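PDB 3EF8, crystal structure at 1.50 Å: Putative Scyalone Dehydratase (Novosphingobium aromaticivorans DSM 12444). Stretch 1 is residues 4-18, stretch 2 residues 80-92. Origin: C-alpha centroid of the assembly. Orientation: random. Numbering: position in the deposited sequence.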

ATOM      1  N   ASP A   4      20.152   2.546  14.536  1.00 29.46           N
ATOM      2  CA  ASP A   4      20.717   2.423  13.209  1.00 30.35           C
ATOM      3  C   ASP A   4      20.432   1.027  12.646  1.00 28.45           C
ATOM      4  O   ASP A   4      19.980   0.877  11.500  1.00 30.24           O
ATOM      5  CB  ASP A   4      22.228   2.668  13.283  1.00 32.47           C
ATOM      6  N   THR A   5      20.691   0.016  13.470  1.00 25.86           N
ATOM      7  CA  THR A   5      20.468  -1.381  13.084  1.00 25.36           C
ATOM      8  C   THR A   5      19.001  -1.609  12.786  1.00 22.77           C
ATOM      9  O   THR A   5      18.640  -2.174  11.744  1.00 20.47           O
ATOM     10  CB  THR A   5      20.918  -2.381  14.186  1.00 27.93           C
ATOM     11  OG1 THR A   5      22.324  -2.231  14.385  1.00 30.15           O
ATOM     12  CG2 THR A   5      20.623  -3.822  13.764  1.00 24.61           C
ATOM     13  N   ASN A   6      18.147  -1.144  13.685  1.00 19.15           N
ATOM     14  CA  ASN A   6      16.709  -1.347  13.515  1.00 18.67           C
ATOM     15  C   ASN A   6      16.232  -0.717  12.207  1.00 18.61           C
ATOM     16  O   ASN A   6      15.517  -1.353  11.439  1.00 14.45           O
ATOM     17  CB  ASN A   6      15.919  -0.881  14.714  1.00 19.77           C
ATOM     18  CG  ASN A   6      16.072  -1.832  15.893  1.00 25.47           C
ATOM     19  OD1 ASN A   6      16.877  -2.765  15.841  1.00 39.04           O
ATOM     20  ND2 ASN A   6      15.298  -1.619  16.935  1.00 32.05           N
ATOM     21  N   LEU A   7      16.663   0.496  11.913  1.00 15.93           N
ATOM     22  CA  LEU A   7      16.186   1.161  10.692  1.00 13.84           C
ATOM     23  C   LEU A   7      16.619   0.474   9.414  1.00 14.07           C
ATOM     24  O   LEU A   7      15.854   0.292   8.437  1.00 12.89           O
ATOM     25  CB  LEU A   7      16.593   2.632  10.667  1.00 13.52           C
ATOM     26  CG  LEU A   7      15.959   3.496  11.740  1.00 14.24           C
ATOM     27  CD1 LEU A   7      16.580   4.884  11.681  1.00 16.81           C
ATOM     28  CD2 LEU A   7      14.448   3.623  11.629  1.00 15.99           C
ATOM     29  N   VAL A   8      17.871   0.065   9.360  1.00 14.49           N
ATOM     30  CA  VAL A   8      18.379  -0.584   8.194  1.00 14.29           C
ATOM     31  C   VAL A   8      17.691  -1.921   8.010  1.00 12.28           C
ATOM     32  O   VAL A   8      17.311  -2.298   6.889  1.00 11.23           O
ATOM     33  CB  VAL A   8      19.904  -0.820   8.340  1.00 15.06           C
ATOM     34  CG1 VAL A   8      20.378  -1.837   7.359  1.00 17.35           C
ATOM     35  CG2 VAL A   8      20.633   0.538   8.177  1.00 18.60           C
ATOM     36  N   GLU A   9      17.505  -2.651   9.102  1.00 11.74           N
ATOM     37  CA  GLU A   9      16.920  -3.995   8.983  1.00 11.34           C
ATOM     38  C   GLU A   9      15.417  -3.931   8.662  1.00 10.17           C
ATOM     39  O   GLU A   9      14.882  -4.833   8.026  1.00 12.01           O
ATOM     40  CB  GLU A   9      17.136  -4.817  10.230  1.00 12.18           C
ATOM     41  CG  GLU A   9      18.618  -5.084  10.544  1.00 10.88           C
ATOM     42  CD  GLU A   9      19.408  -5.812   9.481  1.00 14.75           C
ATOM     43  OE1 GLU A   9      18.903  -6.096   8.377  1.00 12.01           O
ATOM     44  OE2 GLU A   9      20.598  -6.170   9.756  1.00 15.57           O
HETATM   45  N   MSE A  10      14.750  -2.856   9.077  1.00  9.99           N
HETATM   46  CA  MSE A  10      13.330  -2.682   8.697  1.00  7.58           C
HETATM   47  C   MSE A  10      13.247  -2.582   7.187  1.00  9.18           C
HETATM   48  O   MSE A  10      12.402  -3.222   6.534  1.00  8.87           O
HETATM   49  CB  MSE A  10      12.709  -1.469   9.348  1.00 10.30           C
HETATM   50  CG  MSE A  10      12.427  -1.712  10.776  1.00 11.28           C
HETATM   51 SE   MSE A  10      11.614  -0.142  11.598  0.75 15.36          SE
HETATM   52  CE  MSE A  10       9.930  -0.525  10.778  1.00 34.36           C
ATOM     53  N   ARG A  11      14.142  -1.801   6.601  1.00  8.17           N
ATOM     54  CA  ARG A  11      14.187  -1.691   5.149  1.00  9.16           C
ATOM     55  C   ARG A  11      14.474  -3.019   4.488  1.00  7.83           C
ATOM     56  O   ARG A  11      13.895  -3.388   3.458  1.00  8.59           O
ATOM     57  CB  ARG A  11      15.193  -0.621   4.675  1.00 10.87           C
ATOM     58  CG  ARG A  11      14.724   0.780   4.895  1.00 10.69           C
ATOM     59  CD  ARG A  11      13.556   1.148   4.005  1.00  9.46           C
ATOM     60  NE  ARG A  11      13.274   2.537   4.079  1.00  9.02           N
ATOM     61  CZ  ARG A  11      12.340   3.125   3.392  1.00 10.08           C
ATOM     62  NH1 ARG A  11      11.546   2.338   2.698  1.00 10.22           N
ATOM     63  NH2 ARG A  11      12.138   4.411   3.466  1.00 10.70           N
ATOM     64  N   ALA A  12      15.418  -3.790   5.047  1.00  8.47           N
ATOM     65  CA  ALA A  12      15.757  -5.077   4.462  1.00  9.16           C
ATOM     66  C   ALA A  12      14.642  -6.103   4.537  1.00  7.81           C
ATOM     67  O   ALA A  12      14.423  -6.892   3.596  1.00  9.40           O
ATOM     68  CB  ALA A  12      17.075  -5.665   5.117  1.00  7.84           C
ATOM     69  N   ILE A  13      13.937  -6.105   5.658  1.00  9.00           N
ATOM     70  CA  ILE A  13      12.809  -7.014   5.870  1.00  7.68           C
ATOM     71  C   ILE A  13      11.703  -6.658   4.859  1.00  8.38           C
ATOM     72  O   ILE A  13      11.142  -7.526   4.199  1.00  9.16           O
ATOM     73  CB  ILE A  13      12.301  -6.979   7.336  1.00  7.54           C
ATOM     74  CG1 ILE A  13      13.355  -7.653   8.231  1.00  8.49           C
ATOM     75  CG2 ILE A  13      10.891  -7.624   7.449  1.00  8.34           C
ATOM     76  CD1 ILE A  13      13.124  -7.310   9.698  1.00  8.92           C
ATOM     77  N   GLU A  14      11.393  -5.371   4.767  1.00  7.70           N
ATOM     78  CA  GLU A  14      10.337  -4.934   3.826  1.00  7.39           C
ATOM     79  C   GLU A  14      10.749  -5.324   2.412  1.00  8.72           C
ATOM     80  O   GLU A  14       9.919  -5.877   1.643  1.00  8.23           O
ATOM     81  CB  GLU A  14      10.139  -3.441   3.924  1.00  7.07           C
ATOM     82  CG  GLU A  14       9.416  -3.001   5.187  1.00  5.92           C
ATOM     83  CD  GLU A  14       9.339  -1.540   5.438  1.00  7.66           C
ATOM     84  OE1 GLU A  14      10.152  -0.786   4.870  1.00  9.35           O
ATOM     85  OE2 GLU A  14       8.481  -1.145   6.278  1.00 11.68           O
ATOM     86  N   ARG A  15      12.001  -5.056   2.032  1.00  8.32           N
ATOM     87  CA  ARG A  15      12.491  -5.452   0.717  1.00  7.49           C
ATOM     88  C   ARG A  15      12.287  -6.946   0.448  1.00  9.23           C
ATOM     89  O   ARG A  15      11.884  -7.350  -0.661  1.00  8.39           O
ATOM     90  CB  ARG A  15      13.976  -5.054   0.549  1.00  9.27           C
ATOM     91  CG  ARG A  15      14.629  -5.491  -0.728  1.00  9.27           C
ATOM     92  CD  ARG A  15      13.816  -5.075  -1.957  1.00 11.20           C
ATOM     93  NE  ARG A  15      14.513  -5.379  -3.199  1.00 11.41           N
ATOM     94  CZ  ARG A  15      15.449  -4.610  -3.752  1.00 13.02           C
ATOM     95  NH1 ARG A  15      15.820  -3.455  -3.216  1.00 15.06           N
ATOM     96  NH2 ARG A  15      16.013  -5.036  -4.871  1.00 18.00           N
HETATM   97  N   MSE A  16      12.588  -7.772   1.439  1.00  8.52           N
HETATM   98  CA  MSE A  16      12.443  -9.226   1.257  1.00  7.19           C
HETATM   99  C   MSE A  16      10.991  -9.562   1.030  1.00  9.86           C
HETATM  100  O   MSE A  16      10.655 -10.378   0.147  1.00  9.24           O
HETATM  101  CB  MSE A  16      13.039  -9.964   2.461  1.00 10.74           C
HETATM  102  CG  MSE A  16      13.024 -11.440   2.358  1.00 13.44           C
HETATM  103 SE   MSE A  16      11.325 -12.289   2.768  0.75  7.27          SE
HETATM  104  CE  MSE A  16      11.475 -12.184   4.754  1.00 10.18           C
HETATM  105  N   MSE A  17      10.104  -8.931   1.795  1.00  8.03           N
HETATM  106  CA  MSE A  17       8.673  -9.193   1.670  1.00  9.78           C
HETATM  107  C   MSE A  17       8.170  -8.791   0.275  1.00  7.99           C
HETATM  108  O   MSE A  17       7.300  -9.463  -0.295  1.00  7.76           O
HETATM  109  CB  MSE A  17       7.883  -8.487   2.754  1.00  9.25           C
HETATM  110  CG  MSE A  17       8.279  -8.984   4.184  1.00  9.46           C
HETATM  111 SE   MSE A  17       7.485  -7.971   5.573  0.75  6.91          SE
HETATM  112  CE  MSE A  17       5.590  -8.410   5.383  1.00 11.01           C
ATOM    113  N   PHE A  18       8.720  -7.708  -0.240  1.00  7.57           N
ATOM    114  CA  PHE A  18       8.353  -7.224  -1.562  1.00  6.56           C
ATOM    115  C   PHE A  18       8.936  -8.095  -2.627  1.00  6.44           C
ATOM    116  O   PHE A  18       8.291  -8.389  -3.656  1.00  8.20           O
ATOM    117  CB  PHE A  18       8.781  -5.783  -1.773  1.00  5.73           C
ATOM    118  CG  PHE A  18       8.195  -4.810  -0.775  1.00  6.43           C
ATOM    119  CD1 PHE A  18       6.973  -5.061  -0.147  1.00  6.66           C
ATOM    120  CD2 PHE A  18       8.859  -3.632  -0.476  1.00  6.03           C
ATOM    121  CE1 PHE A  18       6.432  -4.148   0.793  1.00  7.34           C
ATOM    122  CE2 PHE A  18       8.334  -2.724   0.422  1.00  7.25           C
ATOM    123  CZ  PHE A  18       7.138  -2.982   1.075  1.00  8.06           C
ATOM    124  N   ASP A  80       8.473  -5.670  14.860  1.00  9.86           N
ATOM    125  CA  ASP A  80       8.970  -5.692  16.256  1.00 11.76           C
ATOM    126  C   ASP A  80      10.156  -6.641  16.283  1.00 10.45           C
ATOM    127  O   ASP A  80      10.009  -7.820  16.060  1.00 13.48           O
ATOM    128  CB  ASP A  80       7.908  -6.203  17.216  1.00 12.43           C
ATOM    129  CG  ASP A  80       6.685  -5.311  17.276  1.00 17.63           C
ATOM    130  OD1 ASP A  80       6.868  -4.100  17.185  1.00 21.02           O
ATOM    131  OD2 ASP A  80       5.563  -5.836  17.442  1.00 31.53           O
ATOM    132  N   PHE A  81      11.322  -6.100  16.596  1.00 11.02           N
ATOM    133  CA  PHE A  81      12.518  -6.903  16.702  1.00 10.20           C
ATOM    134  C   PHE A  81      12.591  -7.694  18.005  1.00 12.43           C
ATOM    135  O   PHE A  81      12.403  -7.118  19.081  1.00 16.04           O
ATOM    136  CB  PHE A  81      13.765  -6.059  16.549  1.00 11.74           C
ATOM    137  CG  PHE A  81      13.975  -5.557  15.158  1.00 12.52           C
ATOM    138  CD1 PHE A  81      14.572  -6.362  14.190  1.00 14.23           C
ATOM    139  CD2 PHE A  81      13.548  -4.308  14.822  1.00 15.08           C
ATOM    140  CE1 PHE A  81      14.750  -5.903  12.898  1.00 12.79           C
ATOM    141  CE2 PHE A  81      13.703  -3.849  13.537  1.00 13.01           C
ATOM    142  CZ  PHE A  81      14.309  -4.630  12.581  1.00 14.31           C
ATOM    143  N   VAL A  82      12.823  -8.993  17.882  1.00  9.75           N
ATOM    144  CA  VAL A  82      13.180  -9.817  19.058  1.00 10.06           C
ATOM    145  C   VAL A  82      14.641  -9.545  19.332  1.00 12.30           C
ATOM    146  O   VAL A  82      15.031  -9.165  20.454  1.00 12.79           O
ATOM    147  CB  VAL A  82      12.901 -11.282  18.829  1.00 11.48           C
ATOM    148  CG1 VAL A  82      13.343 -12.074  20.079  1.00 12.40           C
ATOM    149  CG2 VAL A  82      11.407 -11.485  18.563  1.00 13.52           C
ATOM    150  N   SER A  83      15.448  -9.716  18.297  1.00 11.66           N
ATOM    151  CA  SER A  83      16.849  -9.395  18.316  1.00 12.78           C
ATOM    152  C   SER A  83      17.246  -8.812  16.968  1.00 14.00           C
ATOM    153  O   SER A  83      16.391  -8.541  16.126  1.00 12.94           O
ATOM    154  CB  SER A  83      17.677 -10.656  18.570  1.00 13.08           C
ATOM    155  OG  SER A  83      17.618 -11.505  17.430  1.00 12.31           O
ATOM    156  N   GLU A  84      18.517  -8.587  16.742  1.00 12.18           N
ATOM    157  CA  GLU A  84      18.960  -8.020  15.457  1.00 10.95           C
ATOM    158  C   GLU A  84      18.835  -9.049  14.320  1.00 11.60           C
ATOM    159  O   GLU A  84      19.005  -8.679  13.153  1.00 14.96           O
ATOM    160  CB  GLU A  84      20.354  -7.411  15.543  1.00 12.26           C
ATOM    161  CG  GLU A  84      21.557  -8.358  15.402  1.00 13.23           C
ATOM    162  CD  GLU A  84      21.825  -9.273  16.596  1.00 16.00           C
ATOM    163  OE1 GLU A  84      21.048  -9.276  17.553  1.00 13.67           O
ATOM    164  OE2 GLU A  84      22.810 -10.042  16.520  1.00 14.50           O
ATOM    165  N   THR A  85      18.542 -10.307  14.622  1.00  9.50           N
ATOM    166  CA  THR A  85      18.388 -11.339  13.587  1.00 11.66           C
ATOM    167  C   THR A  85      17.081 -12.087  13.661  1.00 10.75           C
ATOM    168  O   THR A  85      16.902 -13.089  13.012  1.00 12.78           O
ATOM    169  CB  THR A  85      19.542 -12.373  13.611  1.00 14.02           C
ATOM    170  OG1 THR A  85      19.490 -13.075  14.871  1.00 15.77           O
ATOM    171  CG2 THR A  85      20.893 -11.699  13.376  1.00 14.92           C
ATOM    172  N   GLU A  86      16.110 -11.500  14.360  1.00  9.72           N
ATOM    173  CA  GLU A  86      14.779 -12.098  14.512  1.00 11.28           C
ATOM    174  C   GLU A  86      13.744 -11.033  14.757  1.00 11.72           C
ATOM    175  O   GLU A  86      13.879 -10.210  15.655  1.00 12.84           O
ATOM    176  CB  GLU A  86      14.710 -13.097  15.680  1.00 12.69           C
ATOM    177  CG  GLU A  86      13.357 -13.783  15.866  1.00 12.34           C
ATOM    178  CD  GLU A  86      13.238 -14.667  17.108  1.00 16.72           C
ATOM    179  OE1 GLU A  86      14.276 -14.961  17.739  1.00 16.24           O
ATOM    180  OE2 GLU A  86      12.129 -15.122  17.413  1.00 21.15           O
ATOM    181  N   ALA A  87      12.709 -11.014  13.918  1.00 10.52           N
ATOM    182  CA  ALA A  87      11.663 -10.039  14.077  1.00 11.39           C
ATOM    183  C   ALA A  87      10.318 -10.676  13.821  1.00 10.38           C
ATOM    184  O   ALA A  87      10.179 -11.598  13.009  1.00  9.88           O
ATOM    185  CB  ALA A  87      11.881  -8.846  13.128  1.00 10.24           C
ATOM    186  N   ASN A  88       9.323 -10.096  14.470  1.00 10.05           N
ATOM    187  CA  ASN A  88       7.918 -10.439  14.311  1.00  9.08           C
ATOM    188  C   ASN A  88       7.286  -9.288  13.517  1.00 10.33           C
ATOM    189  O   ASN A  88       7.521  -8.111  13.767  1.00 10.61           O
ATOM    190  CB  ASN A  88       7.255 -10.557  15.668  1.00 11.88           C
ATOM    191  CG  ASN A  88       7.800 -11.700  16.476  1.00 12.58           C
ATOM    192  OD1 ASN A  88       8.213 -12.697  15.914  1.00 15.47           O
ATOM    193  ND2 ASN A  88       7.775 -11.562  17.824  1.00 15.59           N
ATOM    194  N   VAL A  89       6.518  -9.667  12.503  1.00  8.16           N
ATOM    195  CA  VAL A  89       5.944  -8.682  11.584  1.00  8.69           C
ATOM    196  C   VAL A  89       4.446  -8.894  11.422  1.00  8.28           C
ATOM    197  O   VAL A  89       3.960 -10.028  11.307  1.00  8.34           O
ATOM    198  CB  VAL A  89       6.573  -8.840  10.201  1.00  8.56           C
ATOM    199  CG1 VAL A  89       6.202  -7.651   9.232  1.00  8.93           C
ATOM    200  CG2 VAL A  89       8.129  -8.942  10.336  1.00  8.67           C
ATOM    201  N   ARG A  90       3.697  -7.810  11.408  1.00  7.70           N
ATOM    202  CA  ARG A  90       2.273  -7.827  11.095  1.00  7.37           C
ATOM    203  C   ARG A  90       2.089  -6.937   9.898  1.00  8.29           C
ATOM    204  O   ARG A  90       2.664  -5.843   9.817  1.00  9.15           O
ATOM    205  CB  ARG A  90       1.415  -7.284  12.232  1.00  6.94           C
ATOM    206  CG  ARG A  90      -0.084  -7.356  11.970  1.00  9.34           C
ATOM    207  CD  ARG A  90      -0.875  -6.625  13.044  1.00 10.99           C
ATOM    208  NE  ARG A  90      -0.708  -5.192  12.917  1.00 10.38           N
ATOM    209  CZ  ARG A  90      -0.677  -4.354  13.928  1.00 12.37           C
ATOM    210  NH1 ARG A  90      -0.733  -4.791  15.178  1.00 13.64           N
ATOM    211  NH2 ARG A  90      -0.587  -3.075  13.677  1.00 12.96           N
ATOM    212  N   SER A  91       1.331  -7.399   8.908  1.00  7.05           N
ATOM    213  CA  SER A  91       1.095  -6.588   7.715  1.00  6.78           C
ATOM    214  C   SER A  91      -0.240  -6.918   7.079  1.00  7.02           C
ATOM    215  O   SER A  91      -0.926  -7.858   7.477  1.00  7.37           O
ATOM    216  CB  SER A  91       2.181  -6.778   6.681  1.00  7.68           C
ATOM    217  OG  SER A  91       2.216  -8.129   6.206  1.00  7.94           O
ATOM    218  N   VAL A  92      -0.633  -6.054   6.169  1.00  5.57           N
ATOM    219  CA  VAL A  92      -1.877  -6.192   5.409  1.00  7.22           C
ATOM    220  C   VAL A  92      -1.566  -6.529   3.970  1.00  6.21           C
ATOM    221  O   VAL A  92      -0.559  -6.085   3.408  1.00  5.87           O
ATOM    222  CB  VAL A  92      -2.724  -4.903   5.498  1.00  7.65           C
ATOM    223  CG1 VAL A  92      -3.946  -4.951   4.565  1.00  6.92           C
ATOM    224  CG2 VAL A  92      -3.175  -4.666   6.930  1.00  8.05           C
TER
HETATM  225  O   HOH W   1      21.145  -7.281  12.209  1.00 15.86           O

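Residues 4-18 form an unbroken helical segment: successive i to i-4 hydrogen bonds run from Val 8 N to Asp 4 O (3.1 Å) through Phe 18 N to Glu 14 O (2.9 Å). The second stretch folds back on itself. Asp 80 and Asn 88 pair in both directions, Asp 80 N to Asn 88 O at 2.8 Å and Asn 88 N to Asp 80 O at 2.9 Å, and a type I turn from Ser 83 to Glu 86 closes the loop. The turn's own bond, Glu 86 N to Ser 83 O, is weak at 3.5 Å; the side chain of Ser 83 adds a second tie, accepting at OG from Thr 85 N (3.2 Å, 161°). The helix axis crosses strand 86-92 at -60°, with a closest approach of 11.0 Å, a spacing that leaves room for side chains between the backbones.

No direct hydrogen bond joins the stretches, so the 424 Å² they bury, summed over both sides, rests mainly on packing. On the helix, Thr 5, Glu 9, Ile 13 and Met 17 point their CA-to-CB bonds toward the other stretch, a four-residue repeat that lines up one side of the helix. The strand answers with alternate residues, Ala 87, Val 89 and Ser 91.

Phe 81 contributes most, with 109 Å² covered. Asn 6 OD1 lies over one face of its ring, while Met 10 CG approaches the edge, 3.7 Å from Phe 81 CE2. Glu 9 lends its aliphatic part, with CB 3.7 Å from Phe 81 CZ, and Ile 13 CD1 lies 3.9 Å from Phe 81 CE1. The ring thus meets residues spread over about two turns of helix, from Asn 6 to Ile 13.

Ile 13 also reaches the strand: its CD1 is 4.0 Å from Ala 87 CB, and its CG2 is 4.2 Å from Val 89 CG2. The small methyl of Ala 87 suits the place where backbones come near, the CA atoms of Ile 13 and Ala 87 being 8.8 Å apart. Farther along, the CA separation of Met 17 and Ser 91 is 10.0 Å, and the long selenomethionine side chain of Met 17 spans it, placing SE 3.9 Å from Val 89 CG1 and CE 3.5 Å from Ser 91 OG. Ile 13, Met 17, Ala 87 and Val 89 are all buried, which suits their apolar side chains; branched Val 89 meets Ile 13 through CG2 and Met 17 through CG1. Glu 9 is buried too, but its carboxylate oxygens are hydrogen-bonded elsewhere in the structure.

At the turn, the contact becomes partly polar. Thr 5 CG2 packs 4.0 Å from Glu 84 CB, and water 1 bridges the stretches by donating to Glu 9 OE2 and Glu 84 O, each 2.7 Å from the water O. Glu 9 therefore combines apolar packing through CB with a water-mediated link through its carboxylate.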